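Local coordinates for vacuolar aminopeptidase 1 (Saccharomyces cerevisiae S288c, PDB 4R8F), which catalyses the zinc-dependent removal of N-terminal, preferably neutral or hydrophobic, amino acids from peptides and serves as the major cargo of the cytoplasm-to-vacuole targeting pathway, at residues N4-A9 / G442-G447; L92-K97 / L235-V240; L309-V314 / T330-S335; G374-D379 / R423-G428. All coordinates share one frame; numbering follows the deposited sequence.

Contact 1. Residues N4-A9 / G442-G447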
loop_
_atom_site.group_PDB
_atom_site.type_symbol
_atom_site.label_atom_id
_atom_site.label_comp_id
_atom_site.label_asym_id
_atom_site.label_seq_id
_atom_site.Cartn_x
_atom_site.Cartn_y
_atom_site.Cartn_z
ATOM N N ASN A 4 -45.045 5.499 42.663
ATOM C CA ASN A 4 -46.184 5.321 41.743
ATOM C C ASN A 4 -46.354 6.508 40.781
ATOM O O ASN A 4 -46.971 6.372 39.722
ATOM C CB ASN A 4 -47.488 5.020 42.518
ATOM C CG ASN A 4 -48.723 5.008 41.629
ATOM O OD1 ASN A 4 -49.349 6.046 41.409
ATOM N ND2 ASN A 4 -49.093 3.830 41.134
ATOM N N TYR A 5 -45.778 7.655 41.137
ATOM C CA TYR A 5 -45.882 8.863 40.340
ATOM C C TYR A 5 -44.587 9.128 39.570
ATOM O O TYR A 5 -44.440 10.176 38.941
ATOM C CB TYR A 5 -46.248 10.049 41.245
ATOM C CG TYR A 5 -47.261 11.014 40.655
ATOM C CD1 TYR A 5 -48.281 10.569 39.805
ATOM C CD2 TYR A 5 -47.221 12.371 40.972
ATOM C CE1 TYR A 5 -49.206 11.448 39.273
ATOM C CE2 TYR A 5 -48.148 13.258 40.446
ATOM C CZ TYR A 5 -49.137 12.791 39.597
ATOM O OH TYR A 5 -50.063 13.664 39.071
ATOM N N GLU A 6 -43.667 8.159 39.595
ATOM C CA GLU A 6 -42.492 8.187 38.730
ATOM C C GLU A 6 -42.893 7.826 37.292
ATOM O O GLU A 6 -42.041 7.455 36.482
ATOM C CB GLU A 6 -41.391 7.249 39.253
ATOM C CG GLU A 6 -40.901 7.564 40.671
ATOM C CD GLU A 6 -39.646 8.431 40.738
ATOM O OE1 GLU A 6 -39.264 8.830 41.862
ATOM O OE2 GLU A 6 -39.034 8.713 39.687
ATOM N N ASP A 7 -44.193 7.922 36.984
ATOM C CA ASP A 7 -44.668 8.027 35.602
ATOM C C ASP A 7 -45.830 9.042 35.475
ATOM O O ASP A 7 -46.946 8.679 35.852
ATOM C CB ASP A 7 -45.144 6.660 35.056
ATOM C CG ASP A 7 -44.837 5.489 35.992
ATOM O OD1 ASP A 7 -44.051 5.646 36.946
ATOM O OD2 ASP A 7 -45.398 4.393 35.768
ATOM N N ILE A 8 -45.666 10.286 34.985
ATOM C CA ILE A 8 -44.432 11.087 34.680
ATOM C C ILE A 8 -43.479 10.669 33.549
ATOM O O ILE A 8 -42.831 11.525 32.946
ATOM C CB ILE A 8 -43.626 11.524 35.945
ATOM C CG1 ILE A 8 -42.986 12.915 35.775
ATOM C CG2 ILE A 8 -42.464 10.597 36.232
ATOM C CD1 ILE A 8 -43.860 13.991 35.162
ATOM N N ALA A 9 -43.419 9.385 33.239
ATOM C CA ALA A 9 -42.606 8.879 32.157
ATOM C C ALA A 9 -43.557 8.823 30.973
ATOM O O ALA A 9 -43.179 9.133 29.842
ATOM C CB ALA A 9 -42.065 7.500 32.501
ATOM N N GLY A 442 -33.348 5.357 31.617
ATOM C CA GLY A 442 -34.113 4.718 32.680
ATOM C C GLY A 442 -35.572 5.133 32.630
ATOM O O GLY A 442 -35.896 6.242 32.203
ATOM N N SER A 443 -36.462 4.245 33.054
ATOM C CA SER A 443 -37.874 4.595 33.160
ATOM C C SER A 443 -38.119 5.503 34.375
ATOM O O SER A 443 -39.111 6.234 34.415
ATOM C CB SER A 443 -38.740 3.337 33.240
ATOM O OG SER A 443 -38.375 2.545 34.353
ATOM N N LYS A 444 -37.218 5.450 35.359
ATOM C CA LYS A 444 -37.290 6.316 36.538
ATOM C C LYS A 444 -36.512 7.625 36.366
ATOM O O LYS A 444 -36.543 8.471 37.255
ATOM C CB LYS A 444 -36.737 5.605 37.783
ATOM C CG LYS A 444 -37.470 4.343 38.214
ATOM C CD LYS A 444 -37.874 4.402 39.687
ATOM C CE LYS A 444 -37.816 3.055 40.400
ATOM N NZ LYS A 444 -36.659 2.985 41.344
ATOM N N ASP A 445 -35.825 7.799 35.240
ATOM C CA ASP A 445 -34.867 8.903 35.084
ATOM C C ASP A 445 -35.489 10.290 34.884
ATOM O O ASP A 445 -34.884 11.290 35.262
ATOM C CB ASP A 445 -33.872 8.601 33.954
ATOM C CG ASP A 445 -32.737 7.691 34.400
ATOM O OD1 ASP A 445 -32.693 7.333 35.595
ATOM O OD2 ASP A 445 -31.875 7.331 33.565
ATOM N N VAL A 446 -36.677 10.356 34.292
ATOM C CA VAL A 446 -37.389 11.631 34.162
ATOM C C VAL A 446 -37.754 12.137 35.551
ATOM O O VAL A 446 -37.508 13.296 35.880
ATOM C CB VAL A 446 -38.674 11.497 33.318
ATOM C CG1 VAL A 446 -39.482 12.793 33.336
ATOM C CG2 VAL A 446 -38.333 11.124 31.886
ATOM N N GLY A 447 -38.337 11.252 36.357
ATOM C CA GLY A 447 -38.748 11.583 37.718
ATOM C C GLY A 447 -37.593 11.957 38.627
ATOM O O GLY A 447 -37.673 12.948 39.356
#
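Glu-6 and Gly-447 bring the two backbones together, their CA atoms 5.2 Å apart, and the approach widens to 6.2 Å between the CA atoms of Ala-9 and Val-446. Residues 4-9 form an irregular loop laid against the end of strand 439-442, the two loop residues after it and the first turn of helix 445-465. No hydrogen bond crosses. Glu-6 reaches across with its carboxylate: its CG stands beside the backbone N, opposite the carbonyl carbon (chi1 -59°), and a bend at chi2 carries the acid group over the helix start. There Glu-6 OE2 lies 3.5 Å from Gly-447 CA, an approach possible because that residue has no side chain. Lys-444 NZ is 6.4 Å from Glu-6 OE2, so the opposite charges attract at most weakly. Val-446 CG1 lies 3.6 Å from Ile-8 O and, more loosely, 4.3 Å from Ile-8 CG1, while Ala-9 CB rests 3.7 Å from Ser-443 O. Ser-443 OG is held in turn by the carbonyl oxygen of Lys-250. Val-446 also packs on Leu-262 and Phe-265 of helix 258-276. The contact thus lays the N-terminal lead-in to helix 9-18 across the junction of strand 439-442 and C-terminal helix 445-465.

Contact 2. Residues L92-K97 / L235-V240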
loop_
_atom_site.group_PDB
_atom_site.type_symbol
_atom_site.label_atom_id
_atom_site.label_comp_id
_atom_site.label_asym_id
_atom_site.label_seq_id
_atom_site.Cartn_x
_atom_site.Cartn_y
_atom_site.Cartn_z
ATOM N N LEU A 92 -31.545 16.411 16.714
ATOM C CA LEU A 92 -31.130 15.999 15.382
ATOM C C LEU A 92 -32.357 15.680 14.550
ATOM O O LEU A 92 -33.211 14.911 14.985
ATOM C CB LEU A 92 -30.245 14.758 15.439
ATOM C CG LEU A 92 -28.932 14.834 16.214
ATOM C CD1 LEU A 92 -28.089 13.622 15.853
ATOM C CD2 LEU A 92 -28.166 16.115 15.927
ATOM N N THR A 93 -32.449 16.286 13.371
ATOM C CA THR A 93 -33.512 15.964 12.429
ATOM C C THR A 93 -33.068 16.131 10.988
ATOM O O THR A 93 -31.935 16.510 10.695
ATOM C CB THR A 93 -34.788 16.818 12.657
ATOM O OG1 THR A 93 -34.426 18.180 12.923
ATOM C CG2 THR A 93 -35.617 16.261 13.817
ATOM N N VAL A 94 -33.988 15.791 10.098
ATOM C CA VAL A 94 -33.875 16.068 8.690
ATOM C C VAL A 94 -34.783 17.260 8.445
ATOM O O VAL A 94 -35.890 17.319 8.972
ATOM C CB VAL A 94 -34.354 14.857 7.878
ATOM C CG1 VAL A 94 -34.379 15.171 6.392
ATOM C CG2 VAL A 94 -33.478 13.650 8.174
ATOM N N LYS A 95 -34.306 18.215 7.661
ATOM C CA LYS A 95 -35.087 19.393 7.348
ATOM C C LYS A 95 -35.366 19.483 5.871
ATOM O O LYS A 95 -34.519 19.162 5.041
ATOM C CB LYS A 95 -34.363 20.655 7.800
ATOM C CG LYS A 95 -34.516 20.914 9.282
ATOM C CD LYS A 95 -34.021 22.295 9.653
ATOM C CE LYS A 95 -34.109 22.519 11.152
ATOM N NZ LYS A 95 -35.504 22.774 11.616
ATOM N N LEU A 96 -36.576 19.932 5.565
ATOM C CA LEU A 96 -36.977 20.223 4.210
ATOM C C LEU A 96 -36.124 21.389 3.739
ATOM O O LEU A 96 -36.016 22.398 4.438
ATOM C CB LEU A 96 -38.453 20.611 4.191
ATOM C CG LEU A 96 -39.264 20.147 2.992
ATOM C CD1 LEU A 96 -39.605 18.675 3.128
ATOM C CD2 LEU A 96 -40.525 20.985 2.874
ATOM N N LYS A 97 -35.495 21.253 2.576
ATOM C CA LYS A 97 -34.692 22.345 2.033
ATOM C C LYS A 97 -35.598 23.498 1.579
ATOM O O LYS A 97 -36.767 23.273 1.260
ATOM C CB LYS A 97 -33.821 21.863 0.874
ATOM C CG LYS A 97 -32.659 20.979 1.302
ATOM C CD LYS A 97 -31.525 21.055 0.296
ATOM C CE LYS A 97 -30.500 19.954 0.514
ATOM N NZ LYS A 97 -30.765 18.782 -0.372
ATOM N N LEU A 235 -39.881 23.256 8.074
ATOM C CA LEU A 235 -40.428 21.945 8.382
ATOM C C LEU A 235 -39.343 20.904 8.607
ATOM O O LEU A 235 -38.328 20.888 7.909
ATOM C CB LEU A 235 -41.334 21.483 7.244
ATOM C CG LEU A 235 -42.473 22.434 6.875
ATOM C CD1 LEU A 235 -43.262 21.876 5.701
ATOM C CD2 LEU A 235 -43.382 22.685 8.073
ATOM N N ASP A 236 -39.590 20.033 9.582
ATOM C CA ASP A 236 -38.718 18.910 9.893
ATOM C C ASP A 236 -39.340 17.629 9.394
ATOM O O ASP A 236 -40.540 17.572 9.138
ATOM C CB ASP A 236 -38.545 18.766 11.408
ATOM C CG ASP A 236 -37.793 19.918 12.028
ATOM O OD1 ASP A 236 -37.435 20.868 11.300
ATOM O OD2 ASP A 236 -37.555 19.873 13.254
ATOM N N LEU A 237 -38.501 16.606 9.268
ATOM C CA LEU A 237 -38.941 15.226 9.179
ATOM C C LEU A 237 -38.446 14.515 10.433
ATOM O O LEU A 237 -37.262 14.596 10.782
ATOM C CB LEU A 237 -38.379 14.552 7.936
ATOM C CG LEU A 237 -38.896 15.065 6.595
ATOM C CD1 LEU A 237 -38.186 14.337 5.466
ATOM C CD2 LEU A 237 -40.403 14.897 6.483
ATOM N N PHE A 238 -39.356 13.822 11.108
ATOM C CA PHE A 238 -39.070 13.228 12.409
ATOM C C PHE A 238 -39.752 11.877 12.529
ATOM O O PHE A 238 -40.725 11.607 11.834
ATOM C CB PHE A 238 -39.567 14.157 13.523
ATOM C CG PHE A 238 -40.983 14.622 13.327
ATOM C CD1 PHE A 238 -42.054 13.829 13.718
ATOM C CD2 PHE A 238 -41.243 15.838 12.725
ATOM C CE1 PHE A 238 -43.354 14.248 13.518
ATOM C CE2 PHE A 238 -42.539 16.265 12.527
ATOM C CZ PHE A 238 -43.596 15.468 12.921
ATOM N N ASP A 239 -39.241 11.046 13.430
ATOM C CA ASP A 239 -39.809 9.727 13.702
ATOM C C ASP A 239 -41.170 9.867 14.377
ATOM O O ASP A 239 -41.275 10.479 15.431
ATOM C CB ASP A 239 -38.862 8.915 14.604
ATOM C CG ASP A 239 -39.146 7.415 14.572
ATOM O OD1 ASP A 239 -40.254 7.008 14.167
ATOM O OD2 ASP A 239 -38.252 6.631 14.963
ATOM N N VAL A 240 -42.209 9.294 13.776
ATOM C CA VAL A 240 -43.544 9.319 14.391
ATOM C C VAL A 240 -43.808 8.129 15.313
ATOM O O VAL A 240 -44.910 7.994 15.829
ATOM C CB VAL A 240 -44.689 9.414 13.353
ATOM C CG1 VAL A 240 -44.669 10.779 12.683
ATOM C CG2 VAL A 240 -44.622 8.283 12.326
#
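Val-94 and Leu-237 face each other as a hydrogen-bonded pair of an antiparallel sheet, the six-stranded sheet that in the M18 family probably belongs to the dimerisation domain. Strands 93-97 and 235-239 run at 146° to one another. Leu-237 N donates to Val-94 O at 2.7 Å, nearly straight at 171°, and Leu-96 N donates to Leu-235 O at 3.1 Å. The outer backbone groups are taken up by the flanking strands: Thr-93 and Lys-95 bond to Tyr-116 and Ala-114, Asp-236 and Phe-238 to Gly-132 and Gly-130. On one face, Val-94 CG1 touches Leu-237 CD1 at 4.0 Å, while Leu-96 and Leu-235 lie side by side and both reach Ile-131 of strand 129-137. The other face carries the non-hydrogen-bonded pair Lys-95 and Asp-236, whose side chains run alongside each other, pointing the same way. The lysine amine has a second carboxylate in Asp-234 and a cation-pi partner in Tyr-116, which probably keeps it charged. Beyond CB its chain is extended up to a bend at chi4 (-76°), which turns Lys-95 NZ onto the syn side of Asp-236 OD1 in a salt bridge of 2.7 Å.

Contact 3. Residues L309-V314 / T330-S335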
loop_
_atom_site.group_PDB
_atom_site.type_symbol
_atom_site.label_atom_id
_atom_site.label_comp_id
_atom_site.label_asym_id
_atom_site.label_seq_id
_atom_site.Cartn_x
_atom_site.Cartn_y
_atom_site.Cartn_z
ATOM N N LEU A 309 -29.647 35.010 25.687
ATOM C CA LEU A 309 -31.003 35.251 26.187
ATOM C C LEU A 309 -31.029 35.267 27.714
ATOM O O LEU A 309 -31.710 36.094 28.315
ATOM C CB LEU A 309 -32.006 34.212 25.676
ATOM C CG LEU A 309 -33.461 34.478 26.102
ATOM C CD1 LEU A 309 -33.944 35.837 25.611
ATOM C CD2 LEU A 309 -34.393 33.376 25.617
ATOM N N LEU A 310 -30.294 34.348 28.334
ATOM C CA LEU A 310 -30.218 34.281 29.794
ATOM C C LEU A 310 -29.738 35.600 30.387
ATOM O O LEU A 310 -30.334 36.129 31.326
ATOM C CB LEU A 310 -29.290 33.150 30.241
ATOM C CG LEU A 310 -28.885 33.148 31.717
ATOM C CD1 LEU A 310 -30.085 32.830 32.594
ATOM C CD2 LEU A 310 -27.758 32.161 31.972
ATOM N N GLU A 311 -28.656 36.124 29.831
ATOM C CA GLU A 311 -28.060 37.349 30.339
ATOM C C GLU A 311 -28.994 38.530 30.072
ATOM O O GLU A 311 -29.130 39.431 30.897
ATOM C CB GLU A 311 -26.690 37.588 29.699
ATOM C CG GLU A 311 -25.683 36.463 29.935
ATOM C CD GLU A 311 -25.654 35.436 28.807
ATOM O OE1 GLU A 311 -26.652 34.707 28.623
ATOM O OE2 GLU A 311 -24.627 35.356 28.106
ATOM N N SER A 312 -29.642 38.506 28.915
ATOM C CA SER A 312 -30.612 39.524 28.551
ATOM C C SER A 312 -31.766 39.561 29.558
ATOM O O SER A 312 -32.105 40.622 30.073
ATOM C CB SER A 312 -31.126 39.268 27.133
ATOM O OG SER A 312 -32.159 40.168 26.788
ATOM N N VAL A 313 -32.343 38.396 29.853
ATOM C CA VAL A 313 -33.425 38.287 30.834
ATOM C C VAL A 313 -33.040 38.898 32.180
ATOM O O VAL A 313 -33.777 39.718 32.728
ATOM C CB VAL A 313 -33.844 36.817 31.036
ATOM C CG1 VAL A 313 -34.611 36.620 32.339
ATOM C CG2 VAL A 313 -34.689 36.357 29.860
ATOM N N VAL A 314 -31.878 38.493 32.686
ATOM C CA VAL A 314 -31.380 38.932 33.986
ATOM C C VAL A 314 -31.095 40.435 34.040
ATOM O O VAL A 314 -31.441 41.090 35.024
ATOM C CB VAL A 314 -30.119 38.131 34.389
ATOM C CG1 VAL A 314 -29.392 38.784 35.560
ATOM C CG2 VAL A 314 -30.503 36.700 34.737
ATOM N N THR A 330 -21.681 41.330 40.419
ATOM C CA THR A 330 -21.961 40.775 41.739
ATOM C C THR A 330 -23.061 39.716 41.651
ATOM O O THR A 330 -23.018 38.724 42.369
ATOM C CB THR A 330 -22.335 41.892 42.737
ATOM O OG1 THR A 330 -21.224 42.787 42.872
ATOM C CG2 THR A 330 -22.678 41.330 44.112
ATOM N N VAL A 331 -24.034 39.923 40.765
ATOM C CA VAL A 331 -25.097 38.941 40.544
ATOM C C VAL A 331 -24.516 37.610 40.064
ATOM O O VAL A 331 -24.829 36.554 40.615
ATOM C CB VAL A 331 -26.136 39.417 39.504
ATOM C CG1 VAL A 331 -27.164 38.325 39.236
ATOM C CG2 VAL A 331 -26.836 40.684 39.968
ATOM N N TRP A 332 -23.668 37.671 39.040
ATOM C CA TRP A 332 -23.109 36.465 38.437
ATOM C C TRP A 332 -22.078 35.797 39.340
ATOM O O TRP A 332 -22.048 34.563 39.446
ATOM C CB TRP A 332 -22.543 36.766 37.047
ATOM C CG TRP A 332 -23.619 37.112 36.055
ATOM C CD1 TRP A 332 -23.734 38.266 35.330
ATOM C CD2 TRP A 332 -24.751 36.304 35.700
ATOM N NE1 TRP A 332 -24.861 38.220 34.540
ATOM C CE2 TRP A 332 -25.499 37.027 34.747
ATOM C CE3 TRP A 332 -25.195 35.032 36.084
ATOM C CZ2 TRP A 332 -26.672 36.523 34.175
ATOM C CZ3 TRP A 332 -26.369 34.531 35.511
ATOM C CH2 TRP A 332 -27.091 35.279 34.570
ATOM N N ALA A 333 -21.262 36.600 40.021
ATOM C CA ALA A 333 -20.323 36.070 41.016
ATOM C C ALA A 333 -21.014 35.266 42.119
ATOM O O ALA A 333 -20.382 34.427 42.749
ATOM C CB ALA A 333 -19.504 37.193 41.628
ATOM N N ASN A 334 -22.298 35.531 42.355
ATOM C CA ASN A 334 -23.075 34.811 43.362
ATOM C C ASN A 334 -24.038 33.775 42.787
ATOM O O ASN A 334 -24.829 33.189 43.529
ATOM C CB ASN A 334 -23.858 35.811 44.215
ATOM C CG ASN A 334 -22.956 36.653 45.094
ATOM O OD1 ASN A 334 -22.309 36.135 45.995
ATOM N ND2 ASN A 334 -22.903 37.951 44.831
ATOM N N SER A 335 -23.967 33.540 41.477
ATOM C CA SER A 335 -24.909 32.655 40.792
ATOM C C SER A 335 -24.356 31.243 40.613
ATOM O O SER A 335 -23.155 31.009 40.725
ATOM C CB SER A 335 -25.259 33.235 39.424
ATOM O OG SER A 335 -25.845 34.518 39.547
#
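Trp-332 bridges two helices whose backbones stay well apart, Glu-311 CA and Trp-332 CA being 9.5 Å from each other. The tight part lies at the far end of the indole. Trp-332 CH2 approaches Val-314 CG2 to 3.7 Å, and its CZ2 lies 3.8 Å from Val-314 CG1, so both valine methyls bear on the six-membered ring. Leu-310 runs alongside the indole, headed the other way, its CG 4.0 Å from Trp-332 CH2. With CG anti to the carbonyl carbon (chi1 -68°), the indole is sent out toward helix 309-321. These three side chains join helix 309-321 to the short helix 328-333 that leads into strand 336-340, within the α/β part of the enzyme; Leu-310 also lies on Thr-288, Thr-290 and Tyr-292 of strand 286-292 in the same mixed sheet. Looser contact flanks this core. Val-331 CG1 comes only to 4.3 Å from Val-314 CG1, and partly exposed Glu-311 brushes the indole with its CG, 4.4 Å from Trp-332 CZ2, while its OE2 bonds to Gln-419. No hydrogen bond crosses. At the end of the second helix, Val-331 O accepts from two following residues: Asn-334 N on one face of its plane and Ser-335 OG, 2.5 Å away, on the other. Asn-334 ND2 donates to Thr-330 O and to the carbonyl oxygen of Lys-44 of a neighbouring subunit.

Contact 4. Residues G374-D379 / R423-G428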
loop_
_atom_site.group_PDB
_atom_site.type_symbol
_atom_site.label_atom_id
_atom_site.label_comp_id
_atom_site.label_asym_id
_atom_site.label_seq_id
_atom_site.Cartn_x
_atom_site.Cartn_y
_atom_site.Cartn_z
ATOM N N GLY A 374 -11.507 20.823 29.303
ATOM C CA GLY A 374 -12.896 21.279 29.386
ATOM C C GLY A 374 -13.095 22.168 30.599
ATOM O O GLY A 374 -12.278 22.172 31.522
ATOM N N HIS A 375 -14.209 22.894 30.614
ATOM C CA HIS A 375 -14.347 24.075 31.471
ATOM C C HIS A 375 -14.454 23.808 32.979
ATOM O O HIS A 375 -14.265 24.727 33.781
ATOM C CB HIS A 375 -15.523 24.945 30.991
ATOM C CG HIS A 375 -16.853 24.538 31.547
ATOM N ND1 HIS A 375 -17.401 25.134 32.662
ATOM C CD2 HIS A 375 -17.748 23.606 31.141
ATOM C CE1 HIS A 375 -18.574 24.587 32.919
ATOM N NE2 HIS A 375 -18.808 23.658 32.011
ATOM N N MET A 376 -14.743 22.566 33.361
ATOM C CA MET A 376 -14.906 22.214 34.774
ATOM C C MET A 376 -13.669 21.593 35.411
ATOM O O MET A 376 -13.658 21.332 36.616
ATOM C CB MET A 376 -16.083 21.265 34.948
ATOM C CG MET A 376 -17.421 21.966 35.064
ATOM S SD MET A 376 -18.644 20.789 35.642
ATOM C CE MET A 376 -17.997 20.408 37.272
ATOM N N ALA A 377 -12.638 21.338 34.613
ATOM C CA ALA A 377 -11.328 21.062 35.175
ATOM C C ALA A 377 -10.928 22.303 35.958
ATOM O O ALA A 377 -11.255 23.425 35.560
ATOM C CB ALA A 377 -10.317 20.777 34.078
ATOM N N THR A 378 -10.247 22.102 37.079
ATOM C CA THR A 378 -9.817 23.208 37.941
ATOM C C THR A 378 -10.977 23.942 38.653
ATOM O O THR A 378 -10.791 25.056 39.145
ATOM C CB THR A 378 -8.911 24.228 37.191
ATOM O OG1 THR A 378 -9.705 25.201 36.501
ATOM C CG2 THR A 378 -7.993 23.528 36.193
ATOM N N ASP A 379 -12.160 23.319 38.709
ATOM C CA ASP A 379 -13.267 23.808 39.545
ATOM C C ASP A 379 -13.963 22.661 40.287
ATOM O O ASP A 379 -14.964 22.081 39.840
ATOM C CB ASP A 379 -14.284 24.637 38.755
ATOM C CG ASP A 379 -15.300 25.343 39.664
ATOM O OD1 ASP A 379 -15.291 25.129 40.898
ATOM O OD2 ASP A 379 -16.113 26.127 39.142
ATOM N N ARG A 423 -20.253 30.577 38.216
ATOM C CA ARG A 423 -19.838 29.199 38.376
ATOM C C ARG A 423 -20.882 28.284 37.747
ATOM O O ARG A 423 -22.068 28.374 38.060
ATOM C CB ARG A 423 -19.654 28.885 39.857
ATOM C CG ARG A 423 -19.273 27.456 40.160
ATOM C CD ARG A 423 -18.770 27.323 41.588
ATOM N NE ARG A 423 -17.319 27.518 41.704
ATOM C CZ ARG A 423 -16.707 28.398 42.499
ATOM N NH1 ARG A 423 -17.394 29.227 43.281
ATOM N NH2 ARG A 423 -15.378 28.448 42.512
ATOM N N THR A 424 -20.418 27.411 36.858
ATOM C CA THR A 424 -21.284 26.593 36.020
ATOM C C THR A 424 -20.902 25.127 36.155
ATOM O O THR A 424 -19.729 24.788 36.121
ATOM C CB THR A 424 -21.157 27.017 34.544
ATOM O OG1 THR A 424 -21.445 28.415 34.428
ATOM C CG2 THR A 424 -22.112 26.229 33.652
ATOM N N ILE A 425 -21.898 24.263 36.309
ATOM C CA ILE A 425 -21.664 22.829 36.464
ATOM C C ILE A 425 -22.360 22.087 35.331
ATOM O O ILE A 425 -23.559 22.256 35.130
ATOM C CB ILE A 425 -22.218 22.316 37.809
ATOM C CG1 ILE A 425 -21.666 23.145 38.977
ATOM C CG2 ILE A 425 -21.877 20.844 38.007
ATOM C CD1 ILE A 425 -22.735 23.640 39.918
ATOM N N ASP A 426 -21.601 21.286 34.588
ATOM C CA ASP A 426 -22.168 20.425 33.549
ATOM C C ASP A 426 -22.663 19.125 34.163
ATOM O O ASP A 426 -21.930 18.425 34.860
ATOM C CB ASP A 426 -21.146 20.114 32.453
ATOM C CG ASP A 426 -20.887 21.301 31.543
ATOM O OD1 ASP A 426 -21.232 22.440 31.920
ATOM O OD2 ASP A 426 -20.326 21.108 30.445
ATOM N N LEU A 427 -23.921 18.812 33.902
ATOM C CA LEU A 427 -24.499 17.570 34.363
ATOM C C LEU A 427 -25.691 17.221 33.493
ATOM O O LEU A 427 -26.025 17.956 32.566
ATOM C CB LEU A 427 -24.897 17.679 35.842
ATOM C CG LEU A 427 -25.761 18.860 36.289
ATOM C CD1 LEU A 427 -27.149 18.816 35.667
ATOM C CD2 LEU A 427 -25.858 18.866 37.808
ATOM N N GLY A 428 -26.325 16.096 33.784
ATOM C CA GLY A 428 -27.541 15.739 33.086
ATOM C C GLY A 428 -28.007 14.330 33.350
ATOM O O GLY A 428 -27.434 13.599 34.159
#
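His-375 NE2 donates to Asp-426 OD1 at 2.7 Å and 167°, with the oxygen in the ring plane but the nitrogen coming from above the carboxylate. The Asp-426 side chain lies about 7 Å from that of the zinc ligand Asp-341. The imidazole CG sits between the backbone N and the carbonyl carbon (chi1 86°), which turns the ring edge to the strand; His-375 CE1 lies 3.4 Å from Thr-424 O. Met-376 CG sits over one face of the ring, toward its rim. The methionine then bends at chi3, bringing its CE 4.0 Å from Ile-425 CG2, and its sulfur accepts a weak hydrogen bond, Asp-426 N to Met-376 SD at 3.2 Å. At the other end, Arg-423 NE bonds to both Asp-379 OD1 and OD2, each 3.2 Å away on its syn lone pair. The carboxylate and guanidinium planes stand 66° apart in this salt bridge. Arg-423 NH1 is held by Tyr-464 OH and Leu-470 O, and NH2 by Asn-63 of a neighbouring subunit. Asp-379 is also the N-cap of helix 380-393, making weak bonds to backbone N atoms of its first turn. The loop 374-379, built from a type I and a type II turn, thus joins this helix to strand 423-428, which runs between strands 336-340 and 366-370 with helix 380-393 beside it.

Contact 1 brings the N-terminal residues against the start of the last helix, 445-465, and the other three fall between its segments, in the order 2, 3, 4. Contacts 3 and 4 are neighbours: their centres are 17 Å apart, Ser-335 packs on Arg-423, and strands 336-340 and 423-428 are adjacent in the mixed nine-stranded sheet. Both also meet the same neighbouring subunit. Contact 2 belongs to the separate antiparallel sheet, its centre 34 Å from contact 3 and 32 Å from contact 4, across the middle of the chain. The side chains of Thr-93 and Asp-426 each lie within about 8 Å of a zinc ligand, so contacts 2 and 4 lie near the metal site, though neither supplies a ligand.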